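Local coordinates for protein ATP phosphoribosyltransferase regulatory subunit (Thermotoga maritima, PDB 1USY) that probably serves as the regulatory subunit for the first step of histidine biosynthesis and may allow feedback control of ATP phosphoribosyltransferase by histidine, at residues Phe10-Lys15 and Ser118-Gly123; Asp68-Val73 and Lys97-Ser102; Val109-Val114 and Glu214-Val219; Tyr185-Glu190 and Ser220-Leu225; Ile238-Asp243 and Val250-Glu255. All coordinates share one frame; numbering follows the deposited sequence.

Interaction 1. Residues Phe10-Lys15 and Ser118-Gly123; sequences FSFYSK and SEFFEG
Glu119 offers one carboxylate oxygen to Lys15 and the other to Ser11. Lys15 NZ donates to Glu119 OE1 at 2.7 Å, a hydrogen bond that is also a salt bridge. Ser11 OG donates to Glu119 OE2 at 2.9 Å. Both donors stand above the carboxylate plane, 53° out of it. Lys15 and Glu119 reach toward each other tip to tip. The lysine chain is extended through chi3 and bends at chi4 (-41°), which brings NZ round to the acid. The ammonium has a second acidic partner, Glu115, one turn back on the same helix as Glu119. Ser11 OG is anti to its backbone N (chi1 177°), which turns it to Glu119 OE2. The contact ties the N-terminal helix 6-16 to the end of helix 103-120, a helix that packs on the central sheet of this class II synthetase-like fold. Next to the polar pair, the Phe120 ring presents its edge to helix 6-16. Phe12 CB is 4.0 Å from Phe120 CZ, and Ser11 OG is 3.9 Å from Phe120 CE2. The Phe12 ring itself leads away, onto Ile113 and Leu95. The hydroxyls of Ser14 and Ser118 are satisfied within their own helices. Ser14 OG bonds Phe10 O at 2.9 Å, and Ser14 N reaches the same oxygen from the opposite face of the carbonyl plane. Ser118 OG bonds the backbone oxygens of Val114 and Glu115. Farther round helix 6-16, the Phe10 ring stacks on Phe10 of the second subunit.

Interaction 2. Residues Asp68-Val73 and Lys97-Ser102; sequences DSQIKV and KVPRNS
Ile71 N donates to Val98 O at 2.8 Å, with an angle of 151° at the hydrogen. Val98 N answers with a bond of 2.9 Å to Ile71 O. Together they make Ile71 and Val98 an antiparallel hydrogen-bonded pair. Each acceptor also has a CA-H contact beside it. Gln70 CA lies 3.6 Å from Val98 O, and Lys97 CA lies 3.4 Å from Ile71 O. Lys72 and Lys97 form the next pair, a non-hydrogen-bonded one. Their aliphatic chains cross obliquely, with Lys72 CG 3.7 Å from Lys97 CD. Lys72 NZ and Lys97 NZ stay 5.0 Å apart, and the like charges would be expected to repel. Acids nearby probably offset this. Lys72 NZ is held by a salt bridge to Glu108 and a bond to Lys19 O, while Lys97 NZ has a long, weak ion pair with Asp105. Beyond the paired residues a cis peptide bond leads into Pro99, where the strand has ended. The Gln70 side chain crosses the Pro99 ring at about a right angle. A bend at chi2 (-93°) brings Gln70 CD up to the CD-CG side of this ring. Gln70 OE1 then lies 3.7 Å from Pro99 CD, and Gln70 NE2 is 3.9 Å from Pro99 CG. Ile71 and Val98 share the other face of the sheet from the two lysines, and both touch Arg62 of helix 54-63. Ile71 also packs on Met1 of the second subunit. The arrangement is the open end of the long antiparallel hairpin 71-83/86-98, which probably corresponds to motif 2 of class II aminoacyl-tRNA synthetases.

Interaction 3. Residues Val109-Val114 and Glu214-Val219; sequences VLEIIV and EKFPTV
Residues 109-114 run as helix past the point where 214-219 leaves its own helix at Phe216 and enters a type I turn, and the CA atoms of Val114 and Phe216 are 8.4 Å apart. The Phe216 ring is the main piece of the contact. Val114 CG1 sits over the centre of one ring face, 3.5 Å from the centroid of Phe216 and 10° off the ring normal, a CH-pi contact. The methyl is anti to its backbone N (chi1 166°), which directs it to the ring. On the opposite face lies Lys215 CG, 3.9 Å above the plane of the Phe216 ring and shifted toward the rim. The aromatic group is thus held between a valine methyl and the lysine chain. Glu111 crosses the ring at about a right angle, with OE1 3.6 Å from Phe216 CZ. The same Glu111 OE1 forms a long salt bridge to Lys215 NZ at 3.5 Å. Glu111 OE2 is close to Glu115 OE1, so one of the two acids may have a raised pKa. Val219, at the end of the turn, adds an apolar touch of its CG1 to Val114 CG1 at 4.4 Å. An alanine in place of Phe216 takes away the ring that meets Val114 CG1 and would probably open a gap between helix 103-120 and the turn. Around this site, Leu212 of helix 199-215 covers Leu110 and Val114. Ile113 faces Phe239 and Ile241 of strand 237-243, and Ile112 turns to Phe12 of helix 6-16.

Interaction 4. Residues Tyr185-Glu190 and Ser220-Leu225; sequences YRRSPE and SVEIDL
Arg187 grips Glu222 side-on, with two nitrogens on one oxygen. NE and NH2 of Arg187 each donate to Glu222 OE2 at 2.8 Å. The acid oxygen lies near the guanidinium plane, but the carboxylate is turned 64° against it. NH2 meets the anti lone pair of OE2, whereas NE comes from above the carboxylate plane. Arg187 NH1 adds a weak bond to Asp224 OD2 at 3.1 Å, completing a salt-bridge network. A bend at chi3 (38°) places NE for this grip. The backbone joins in: Ile223 N donates to Arg187 O at 2.6 Å. The loop after helix 174-185 thus lies along edge strand 220-223 of the central mixed sheet, on the side away from strand 125-131. Pro189 packs there too, its CG 3.8 Å from Val221 CG2. A second shell fixes the charged groups. Ser220 OG bonds Glu222 OE1 at 2.8 Å. Glu128 pairs with Arg187 NH2, and Ser183 O accepts from NH1. Asp224 is bonded by Thr226 and salt-bridged to Lys157, which with Tyr185 belongs to the histidine pocket. Tyr185 and Arg187 also pack against a chain of another protein in the assembly.

Interaction 5. Residues Ile238-Asp243 and Val250-Glu255; sequences IFTIYD and VAAGGE
Ile241 N donates to Ala251 O at 2.8 Å, and Ile241 O receives two amides in return. Val250 N donates to Ile241 O, modelled rather short at 2.5 Å, while Ala251 N gives a weak bond to the same oxygen. Two consecutive residues facing one make a classic beta bulge. Farther along, Phe239 and Gly253 are a hydrogen-bonded pair. Gly253 N donates to Phe239 O at 3.1 Å, and Phe239 N donates to Gly253 O at 3.3 Å. Ala252 CA adds a CA-H contact to Phe239 O at 3.3 Å. The two strands run antiparallel, 176° between their directions, and form the hairpin 237-243/248-257, in the middle of the mixed sheet of the class II synthetase-like core. The Ala-Gly-Gly run resembles a glycine-rich signature of histidyl-tRNA synthetases. The Phe239 ring lies over the backbone of its partner strand. Its CG sits between backbone N and carbonyl carbon (chi1 77°), and one ring face meets Gly253 N toward the rim, though the exact closeness is doubtful. Gly253 has no side chain on the sheet face that the ring occupies. The ring also packs on Leu110 and Ile113 of helix 103-120. An alanine in place of Phe239 would probably leave a gap between that helix and the Gly253 backbone. Beside the ring, Ile241 CB packs on Ala251 CB at 3.5 Å, and Ala251 too touches Ile113. Thr240 and Ala252 take the other face. There Tyr242 OH bonds Glu128. At the hairpin turn, Asp243 accepts from the amides of Ser245 and Ser246.

In the fold
Interactions 1 and 3 share helix 103-120, and their centres are 11 Å apart. Interaction 5 packs against the same helix, its centre 12 Å from that of interaction 3. Phe121 brings interaction 1 against Val250 of interaction 5. Interactions 2, 4 and 5 all belong to the central sheet. Interaction 2 touches interaction 5 through a long, weak ion pair, Arg100 NE to Glu255 OE1 at 3.5 Å, and its centre is 29 Å from the centre of interaction 4. Interaction 4 is by the histidine pocket: Tyr185 touches the ligand, and the side chain of Asp224 is about 9 Å from a bound histidine.

Interaction 1. Residues Phe10-Lys15 and Ser118-Gly123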
# COMPACT_ATOMS: atom_id res chain seq x y z
N PHE B 10 29.57 5.17 21.99
CA PHE B 10 29.79 5.64 23.36
C PHE B 10 30.74 6.83 23.40
O PHE B 10 30.51 7.81 24.13
CB PHE B 10 30.37 4.52 24.23
CG PHE B 10 30.86 5.00 25.61
CD1 PHE B 10 29.94 5.31 26.63
CD2 PHE B 10 32.22 5.16 25.87
CE1 PHE B 10 30.38 5.74 27.88
CE2 PHE B 10 32.66 5.59 27.12
CZ PHE B 10 31.73 5.89 28.13
N SER B 11 31.82 6.71 22.63
CA SER B 11 32.83 7.75 22.55
C SER B 11 32.23 9.09 22.11
O SER B 11 32.48 10.11 22.74
CB SER B 11 33.94 7.30 21.60
OG SER B 11 34.92 8.32 21.42
N PHE B 12 31.44 9.05 21.03
CA PHE B 12 30.79 10.21 20.44
C PHE B 12 29.82 10.84 21.41
O PHE B 12 29.76 12.05 21.53
CB PHE B 12 30.04 9.81 19.15
CG PHE B 12 29.36 10.95 18.47
CD1 PHE B 12 30.11 11.86 17.71
CD2 PHE B 12 27.99 11.12 18.57
CE1 PHE B 12 29.49 12.94 17.09
CE2 PHE B 12 27.34 12.19 17.93
CZ PHE B 12 28.09 13.11 17.20
N TYR B 13 29.07 9.99 22.10
CA TYR B 13 28.18 10.35 23.20
C TYR B 13 28.94 11.04 24.34
O TYR B 13 28.41 11.95 24.97
CB TYR B 13 27.47 9.07 23.70
CG TYR B 13 27.00 9.14 25.15
CD1 TYR B 13 25.98 10.03 25.53
CD2 TYR B 13 27.58 8.34 26.13
CE1 TYR B 13 25.55 10.12 26.85
CE2 TYR B 13 27.16 8.42 27.46
CZ TYR B 13 26.14 9.32 27.81
OH TYR B 13 25.69 9.41 29.11
N SER B 14 30.17 10.60 24.63
CA SER B 14 30.99 11.29 25.63
C SER B 14 31.44 12.65 25.15
O SER B 14 31.38 13.62 25.89
CB SER B 14 32.20 10.46 26.09
OG SER B 14 31.77 9.14 26.35
N LYS B 15 31.90 12.73 23.92
CA LYS B 15 32.28 14.02 23.36
C LYS B 15 31.13 15.00 23.41
O LYS B 15 31.33 16.14 23.82
CB LYS B 15 32.80 13.88 21.94
CG LYS B 15 34.06 13.07 21.85
CD LYS B 15 34.41 12.75 20.39
CE LYS B 15 35.34 11.56 20.29
NZ LYS B 15 36.41 11.58 21.32
N SER B 118 38.47 11.89 13.02
CA SER B 118 39.88 11.57 13.05
C SER B 118 40.19 10.43 14.02
O SER B 118 41.28 9.85 13.97
CB SER B 118 40.71 12.81 13.35
OG SER B 118 40.36 13.31 14.61
N GLU B 119 39.25 10.06 14.88
CA GLU B 119 39.46 8.92 15.78
C GLU B 119 38.66 7.67 15.36
O GLU B 119 39.02 6.55 15.71
CB GLU B 119 39.26 9.32 17.25
CG GLU B 119 37.88 9.01 17.83
CD GLU B 119 37.81 9.01 19.37
OE1 GLU B 119 38.20 10.05 19.98
OE2 GLU B 119 37.35 7.98 19.96
N PHE B 120 37.60 7.85 14.58
CA PHE B 120 36.83 6.71 14.08
C PHE B 120 37.38 6.08 12.81
O PHE B 120 37.12 4.92 12.52
CB PHE B 120 35.35 7.08 13.89
CG PHE B 120 34.66 7.52 15.16
CD1 PHE B 120 33.41 8.13 15.11
CD2 PHE B 120 35.28 7.36 16.42
CE1 PHE B 120 32.78 8.56 16.29
CE2 PHE B 120 34.66 7.77 17.59
CZ PHE B 120 33.39 8.39 17.53
N PHE B 121 38.13 6.85 12.04
CA PHE B 121 38.64 6.36 10.78
C PHE B 121 40.14 6.37 10.82
O PHE B 121 40.74 7.20 11.52
CB PHE B 121 38.10 7.20 9.64
CG PHE B 121 36.61 7.17 9.55
CD1 PHE B 121 35.86 8.12 10.23
CD2 PHE B 121 35.96 6.15 8.82
CE1 PHE B 121 34.45 8.09 10.18
CE2 PHE B 121 34.52 6.10 8.77
CZ PHE B 121 33.78 7.08 9.45
N GLU B 122 40.75 5.46 10.07
CA GLU B 122 42.17 5.27 10.19
C GLU B 122 42.82 6.45 9.58
O GLU B 122 43.74 7.04 10.14
CB GLU B 122 42.63 4.00 9.45
CG GLU B 122 43.18 2.92 10.39
CD GLU B 122 42.08 2.01 10.94
OE1 GLU B 122 41.50 2.34 12.02
OE2 GLU B 122 41.79 0.96 10.30
N GLY B 123 42.29 6.80 8.42
CA GLY B 123 43.08 7.42 7.38
C GLY B 123 43.39 8.80 7.79
O GLY B 123 42.70 9.31 8.66

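Interaction 2. Residues Asp68-Val73 and Lys97-Ser102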
# COMPACT_ATOMS: atom_id res chain seq x y z
N ASP B 68 8.60 27.32 22.37
CA ASP B 68 9.79 27.55 21.54
C ASP B 68 11.17 27.40 22.24
O ASP B 68 11.57 28.23 23.05
CB ASP B 68 9.70 28.86 20.75
CG ASP B 68 10.36 28.77 19.39
OD1 ASP B 68 11.58 28.45 19.33
OD2 ASP B 68 9.75 28.99 18.32
N SER B 69 11.89 26.35 21.88
CA SER B 69 12.97 25.84 22.72
C SER B 69 14.36 25.71 22.08
O SER B 69 14.52 25.26 20.95
CB SER B 69 12.56 24.49 23.36
OG SER B 69 12.14 23.55 22.37
N GLN B 70 15.36 26.10 22.86
CA GLN B 70 16.75 25.88 22.49
C GLN B 70 17.05 24.38 22.50
O GLN B 70 17.08 23.75 23.55
CB GLN B 70 17.69 26.65 23.43
CG GLN B 70 17.10 27.94 24.02
CD GLN B 70 17.45 29.18 23.18
OE1 GLN B 70 18.60 29.58 23.13
NE2 GLN B 70 16.45 29.76 22.53
N ILE B 71 17.25 23.81 21.32
CA ILE B 71 17.58 22.40 21.13
C ILE B 71 19.08 22.22 20.91
O ILE B 71 19.65 22.85 20.03
CB ILE B 71 16.78 21.88 19.91
CG1 ILE B 71 15.57 21.12 20.40
CG2 ILE B 71 17.64 21.01 18.98
CD1 ILE B 71 14.33 21.95 20.48
N LYS B 72 19.70 21.37 21.74
CA LYS B 72 21.11 21.00 21.60
C LYS B 72 21.23 19.50 21.71
O LYS B 72 21.49 18.99 22.80
CB LYS B 72 21.98 21.61 22.71
CG LYS B 72 23.32 22.08 22.21
CD LYS B 72 24.25 22.52 23.32
CE LYS B 72 25.50 23.13 22.70
NZ LYS B 72 26.55 23.51 23.70
N VAL B 73 21.05 18.79 20.59
CA VAL B 73 20.99 17.32 20.65
C VAL B 73 22.08 16.60 19.89
O VAL B 73 22.66 17.15 18.96
CB VAL B 73 19.63 16.77 20.12
CG1 VAL B 73 18.49 17.24 21.00
CG2 VAL B 73 19.42 17.12 18.63
N LYS B 97 22.41 21.97 16.84
CA LYS B 97 22.16 23.11 17.75
C LYS B 97 21.29 24.20 17.10
O LYS B 97 21.67 24.83 16.13
CB LYS B 97 23.47 23.72 18.26
CG LYS B 97 23.32 25.11 18.81
CD LYS B 97 23.51 25.24 20.32
CE LYS B 97 23.28 26.73 20.71
NZ LYS B 97 23.46 27.07 22.13
N VAL B 98 20.08 24.37 17.62
CA VAL B 98 19.18 25.40 17.13
C VAL B 98 18.64 26.10 18.36
O VAL B 98 17.94 25.46 19.16
CB VAL B 98 17.95 24.82 16.39
CG1 VAL B 98 17.08 25.93 15.82
CG2 VAL B 98 18.37 23.83 15.31
N PRO B 99 18.91 27.40 18.51
CA PRO B 99 19.52 28.27 17.50
C PRO B 99 21.03 28.44 17.64
O PRO B 99 21.59 28.39 18.74
CB PRO B 99 18.83 29.62 17.74
CG PRO B 99 17.98 29.42 19.00
CD PRO B 99 18.51 28.18 19.69
N ARG B 100 21.66 28.65 16.49
CA ARG B 100 23.05 29.05 16.39
C ARG B 100 23.11 30.50 16.78
O ARG B 100 22.50 31.35 16.12
CB ARG B 100 23.56 28.87 14.96
CG ARG B 100 24.88 29.56 14.65
CD ARG B 100 25.34 29.39 13.22
NE ARG B 100 24.91 30.48 12.34
CZ ARG B 100 23.90 30.40 11.48
NH1 ARG B 100 23.19 29.28 11.36
NH2 ARG B 100 23.58 31.44 10.72
N ASN B 101 23.80 30.80 17.86
CA ASN B 101 23.87 32.17 18.35
C ASN B 101 25.13 32.89 17.83
O ASN B 101 25.16 34.12 17.71
CB ASN B 101 23.76 32.22 19.89
CG ASN B 101 22.38 31.79 20.40
OD1 ASN B 101 22.27 30.85 21.19
ND2 ASN B 101 21.32 32.48 19.94
N SER B 102 26.15 32.11 17.49
CA SER B 102 27.41 32.66 17.04
C SER B 102 28.19 31.60 16.26
O SER B 102 27.84 30.42 16.26
CB SER B 102 28.22 33.14 18.24
OG SER B 102 28.18 32.17 19.28

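Interaction 3. Residues Val109-Val114 and Glu214-Val219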
# COMPACT_ATOMS: atom_id res chain seq x y z
N VAL B 109 30.26 22.31 17.19
CA VAL B 109 29.82 21.17 16.37
C VAL B 109 31.00 20.61 15.59
O VAL B 109 31.33 19.44 15.73
CB VAL B 109 28.66 21.53 15.42
CG1 VAL B 109 28.35 20.32 14.47
CG2 VAL B 109 27.42 21.98 16.22
N LEU B 110 31.66 21.46 14.81
CA LEU B 110 32.78 21.02 14.00
C LEU B 110 33.77 20.26 14.84
O LEU B 110 34.32 19.25 14.41
CB LEU B 110 33.52 22.21 13.41
CG LEU B 110 33.25 22.58 11.95
CD1 LEU B 110 34.27 23.59 11.62
CD2 LEU B 110 33.33 21.40 11.04
N GLU B 111 33.99 20.75 16.05
CA GLU B 111 35.10 20.24 16.81
C GLU B 111 34.81 18.80 17.20
O GLU B 111 35.68 17.95 17.05
CB GLU B 111 35.45 21.19 17.96
CG GLU B 111 35.28 20.66 19.37
CD GLU B 111 36.27 19.57 19.70
OE1 GLU B 111 37.49 19.80 19.45
OE2 GLU B 111 35.84 18.49 20.19
N ILE B 112 33.58 18.52 17.62
CA ILE B 112 33.16 17.15 17.91
C ILE B 112 33.14 16.21 16.67
O ILE B 112 33.68 15.11 16.74
CB ILE B 112 31.78 17.15 18.61
CG1 ILE B 112 31.85 17.94 19.90
CG2 ILE B 112 31.29 15.75 18.89
CD1 ILE B 112 30.49 18.27 20.44
N ILE B 113 32.56 16.65 15.55
CA ILE B 113 32.48 15.82 14.36
C ILE B 113 33.91 15.51 13.86
O ILE B 113 34.25 14.36 13.62
CB ILE B 113 31.62 16.47 13.21
CG1 ILE B 113 30.12 16.54 13.51
CG2 ILE B 113 31.78 15.68 11.91
CD1 ILE B 113 29.63 15.71 14.60
N VAL B 114 34.74 16.55 13.72
CA VAL B 114 36.11 16.35 13.24
C VAL B 114 36.88 15.44 14.20
O VAL B 114 37.50 14.46 13.76
CB VAL B 114 36.89 17.71 13.07
CG1 VAL B 114 38.40 17.50 12.92
CG2 VAL B 114 36.33 18.52 11.91
N GLU B 214 44.64 24.76 14.32
CA GLU B 214 45.32 24.78 15.61
C GLU B 214 45.06 23.53 16.46
O GLU B 214 45.99 22.93 17.01
CB GLU B 214 44.90 25.93 16.50
N LYS B 215 43.79 23.17 16.55
CA LYS B 215 43.33 22.03 17.37
C LYS B 215 43.58 20.68 16.67
O LYS B 215 43.78 19.65 17.35
CB LYS B 215 41.84 22.16 17.64
CG LYS B 215 41.35 21.19 18.70
CD LYS B 215 40.90 21.87 19.99
CE LYS B 215 40.62 20.86 21.09
NZ LYS B 215 40.79 19.47 20.63
N PHE B 216 43.60 20.54 15.36
CA PHE B 216 43.85 19.26 14.69
C PHE B 216 45.04 19.30 13.74
O PHE B 216 44.86 19.46 12.54
CB PHE B 216 42.58 18.80 13.96
CG PHE B 216 41.40 18.73 14.85
CD1 PHE B 216 40.46 19.74 14.85
CD2 PHE B 216 41.24 17.66 15.71
CE1 PHE B 216 39.34 19.66 15.67
CE2 PHE B 216 40.14 17.58 16.54
CZ PHE B 216 39.19 18.59 16.52
N PRO B 217 46.25 19.17 14.27
CA PRO B 217 47.46 19.29 13.42
C PRO B 217 47.75 18.09 12.50
O PRO B 217 48.68 18.18 11.68
CB PRO B 217 48.59 19.48 14.44
CG PRO B 217 48.06 18.89 15.75
CD PRO B 217 46.57 18.94 15.70
N THR B 218 46.98 16.99 12.63
CA THR B 218 47.13 15.82 11.76
C THR B 218 45.98 15.69 10.75
O THR B 218 45.89 14.68 10.03
CB THR B 218 47.23 14.50 12.58
OG1 THR B 218 45.95 14.19 13.16
CG2 THR B 218 48.24 14.61 13.76
N VAL B 219 45.06 16.65 10.71
CA VAL B 219 44.11 16.65 9.60
C VAL B 219 44.52 17.76 8.64
O VAL B 219 45.07 18.75 9.04
CB VAL B 219 42.58 16.74 10.01
CG1 VAL B 219 42.29 16.13 11.39
CG2 VAL B 219 42.07 18.17 9.97

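Interaction 4. Residues Tyr185-Glu190 and Ser220-Leu225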
# COMPACT_ATOMS: atom_id res chain seq x y z
N TYR B 185 43.81 23.96 -6.90
CA TYR B 185 45.24 24.23 -6.69
C TYR B 185 45.62 25.01 -5.45
O TYR B 185 46.77 24.91 -5.03
CB TYR B 185 45.79 25.01 -7.86
CG TYR B 185 45.84 24.21 -9.13
CD1 TYR B 185 44.97 24.54 -10.20
CD2 TYR B 185 46.72 23.13 -9.27
CE1 TYR B 185 45.00 23.80 -11.41
CE2 TYR B 185 46.77 22.40 -10.46
CZ TYR B 185 45.93 22.75 -11.53
OH TYR B 185 45.95 22.03 -12.70
N ARG B 186 44.69 25.79 -4.88
CA ARG B 186 45.01 26.60 -3.69
C ARG B 186 43.97 26.50 -2.58
O ARG B 186 43.39 27.51 -2.15
CB ARG B 186 45.29 28.08 -4.01
CG ARG B 186 45.33 28.53 -5.46
CD ARG B 186 46.40 29.58 -5.76
NE ARG B 186 47.55 28.89 -6.32
CZ ARG B 186 48.86 29.16 -6.15
NH1 ARG B 186 49.34 30.20 -5.41
NH2 ARG B 186 49.71 28.36 -6.78
N ARG B 187 43.81 25.27 -2.09
CA ARG B 187 42.80 24.91 -1.10
C ARG B 187 43.28 25.14 0.34
O ARG B 187 42.52 25.02 1.29
CB ARG B 187 42.40 23.43 -1.29
CG ARG B 187 42.00 23.08 -2.71
CD ARG B 187 41.87 21.59 -2.98
NE ARG B 187 41.29 20.84 -1.88
CZ ARG B 187 40.00 20.56 -1.77
NH1 ARG B 187 39.13 21.01 -2.69
NH2 ARG B 187 39.56 19.85 -0.73
N SER B 188 44.55 25.43 0.48
CA SER B 188 45.13 25.82 1.76
C SER B 188 44.47 27.12 2.29
O SER B 188 44.34 28.10 1.53
CB SER B 188 46.63 26.06 1.54
OG SER B 188 47.37 25.38 2.53
N PRO B 189 44.10 27.16 3.58
CA PRO B 189 43.44 28.34 4.17
C PRO B 189 44.28 29.60 4.01
O PRO B 189 43.76 30.73 4.01
CB PRO B 189 43.33 27.98 5.66
CG PRO B 189 43.38 26.49 5.70
CD PRO B 189 44.29 26.08 4.57
N GLU B 190 45.58 29.40 3.86
CA GLU B 190 46.51 30.50 3.79
C GLU B 190 46.15 31.38 2.61
O GLU B 190 46.34 32.59 2.67
CB GLU B 190 47.95 29.95 3.74
CG GLU B 190 48.40 29.23 5.04
CD GLU B 190 47.79 27.82 5.27
OE1 GLU B 190 48.05 27.20 6.34
OE2 GLU B 190 47.05 27.31 4.39
N SER B 220 44.26 17.56 7.37
CA SER B 220 44.46 18.57 6.35
C SER B 220 43.15 19.36 6.19
O SER B 220 42.14 18.83 5.71
CB SER B 220 44.88 17.87 5.05
OG SER B 220 45.15 18.79 4.03
N VAL B 221 43.14 20.62 6.64
CA VAL B 221 41.98 21.49 6.45
C VAL B 221 42.08 22.21 5.12
O VAL B 221 43.04 22.93 4.89
CB VAL B 221 41.75 22.53 7.62
CG1 VAL B 221 41.39 21.81 8.89
CG2 VAL B 221 42.98 23.35 7.87
N GLU B 222 41.09 22.01 4.25
CA GLU B 222 41.13 22.67 2.95
C GLU B 222 39.87 23.45 2.61
O GLU B 222 38.80 23.25 3.19
CB GLU B 222 41.55 21.73 1.81
CG GLU B 222 41.67 20.29 2.19
CD GLU B 222 42.55 19.47 1.27
OE1 GLU B 222 43.67 19.13 1.70
OE2 GLU B 222 42.10 19.09 0.17
N ILE B 223 40.01 24.35 1.68
CA ILE B 223 38.96 25.28 1.39
C ILE B 223 38.48 25.02 -0.01
O ILE B 223 39.28 24.95 -0.93
CB ILE B 223 39.54 26.70 1.51
CG1 ILE B 223 40.00 27.00 2.96
CG2 ILE B 223 38.55 27.70 0.91
CD1 ILE B 223 38.93 27.55 3.92
N ASP B 224 37.18 24.86 -0.17
CA ASP B 224 36.58 24.57 -1.50
C ASP B 224 35.19 25.18 -1.60
O ASP B 224 34.27 24.77 -0.92
CB ASP B 224 36.50 23.06 -1.75
CG ASP B 224 35.93 22.72 -3.13
OD1 ASP B 224 35.03 23.45 -3.66
OD2 ASP B 224 36.36 21.71 -3.76
N LEU B 225 35.06 26.16 -2.47
CA LEU B 225 33.86 26.97 -2.61
C LEU B 225 32.96 26.52 -3.78
O LEU B 225 32.05 27.28 -4.20
CB LEU B 225 34.27 28.41 -2.80
CG LEU B 225 34.78 29.25 -1.62
CD1 LEU B 225 34.99 28.48 -0.30
CD2 LEU B 225 36.06 29.94 -2.04

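Interaction 5. Residues Ile238-Asp243 and Val250-Glu255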
# COMPACT_ATOMS: atom_id res chain seq x y z
N ILE B 238 29.84 25.45 5.47
CA ILE B 238 29.52 24.09 5.12
C ILE B 238 30.81 23.28 5.24
O ILE B 238 31.90 23.78 5.00
CB ILE B 238 28.96 24.14 3.66
CG1 ILE B 238 27.45 24.39 3.72
CG2 ILE B 238 29.34 22.93 2.83
CD1 ILE B 238 27.04 25.60 2.94
N PHE B 239 30.69 22.03 5.64
CA PHE B 239 31.88 21.19 5.73
C PHE B 239 31.59 19.75 5.25
O PHE B 239 30.49 19.24 5.43
CB PHE B 239 32.44 21.21 7.16
CG PHE B 239 31.66 20.36 8.12
CD1 PHE B 239 31.98 19.02 8.30
CD2 PHE B 239 30.59 20.87 8.81
CE1 PHE B 239 31.28 18.24 9.17
CE2 PHE B 239 29.90 20.09 9.66
CZ PHE B 239 30.24 18.78 9.86
N THR B 240 32.58 19.15 4.60
CA THR B 240 32.57 17.73 4.30
C THR B 240 33.86 17.09 4.83
O THR B 240 34.88 17.78 4.99
CB THR B 240 32.42 17.53 2.78
OG1 THR B 240 33.38 18.35 2.10
CG2 THR B 240 31.07 18.09 2.31
N ILE B 241 33.83 15.80 5.17
CA ILE B 241 35.05 15.13 5.68
C ILE B 241 35.32 13.86 4.89
O ILE B 241 34.39 13.04 4.68
CB ILE B 241 34.99 14.82 7.19
CG1 ILE B 241 34.69 16.06 8.01
CG2 ILE B 241 36.31 14.33 7.70
CD1 ILE B 241 34.83 15.81 9.51
N TYR B 242 36.57 13.72 4.43
CA TYR B 242 36.96 12.54 3.65
C TYR B 242 38.05 11.73 4.39
O TYR B 242 38.98 12.28 5.04
CB TYR B 242 37.41 12.89 2.23
CG TYR B 242 36.48 13.81 1.46
CD1 TYR B 242 36.47 15.19 1.72
CD2 TYR B 242 35.61 13.33 0.49
CE1 TYR B 242 35.66 16.03 1.04
CE2 TYR B 242 34.74 14.22 -0.21
CZ TYR B 242 34.77 15.57 0.09
OH TYR B 242 33.94 16.50 -0.55
N ASP B 243 37.94 10.41 4.29
CA ASP B 243 39.02 9.57 4.79
C ASP B 243 39.84 9.12 3.58
O ASP B 243 39.31 8.51 2.70
CB ASP B 243 38.46 8.37 5.55
CG ASP B 243 39.53 7.37 5.93
OD1 ASP B 243 40.64 7.79 6.37
OD2 ASP B 243 39.35 6.13 5.84
N VAL B 250 32.98 10.93 4.77
CA VAL B 250 32.84 10.31 6.09
C VAL B 250 31.97 11.15 7.04
O VAL B 250 31.45 10.65 8.01
CB VAL B 250 34.26 10.01 6.59
CG1 VAL B 250 34.47 10.36 8.03
CG2 VAL B 250 34.61 8.57 6.27
N ALA B 251 31.77 12.42 6.71
CA ALA B 251 31.07 13.35 7.57
C ALA B 251 30.65 14.55 6.73
O ALA B 251 31.26 14.81 5.71
CB ALA B 251 31.99 13.76 8.72
N ALA B 252 29.59 15.24 7.13
CA ALA B 252 29.09 16.44 6.41
C ALA B 252 28.16 17.13 7.36
O ALA B 252 27.44 16.45 8.11
CB ALA B 252 28.34 16.09 5.14
N GLY B 253 28.20 18.47 7.32
CA GLY B 253 27.38 19.32 8.14
C GLY B 253 27.34 20.75 7.66
O GLY B 253 27.71 21.00 6.53
N GLY B 254 26.84 21.67 8.49
CA GLY B 254 26.82 23.06 8.11
C GLY B 254 25.81 23.95 8.78
O GLY B 254 24.95 23.51 9.50
N GLU B 255 25.95 25.25 8.54
CA GLU B 255 24.97 26.24 8.99
C GLU B 255 23.77 26.29 8.04
O GLU B 255 23.91 26.12 6.82
CB GLU B 255 25.64 27.60 9.08
CG GLU B 255 26.69 27.67 10.19
CD GLU B 255 27.47 28.99 10.22
OE1 GLU B 255 28.04 29.31 11.28
OE2 GLU B 255 27.56 29.69 9.19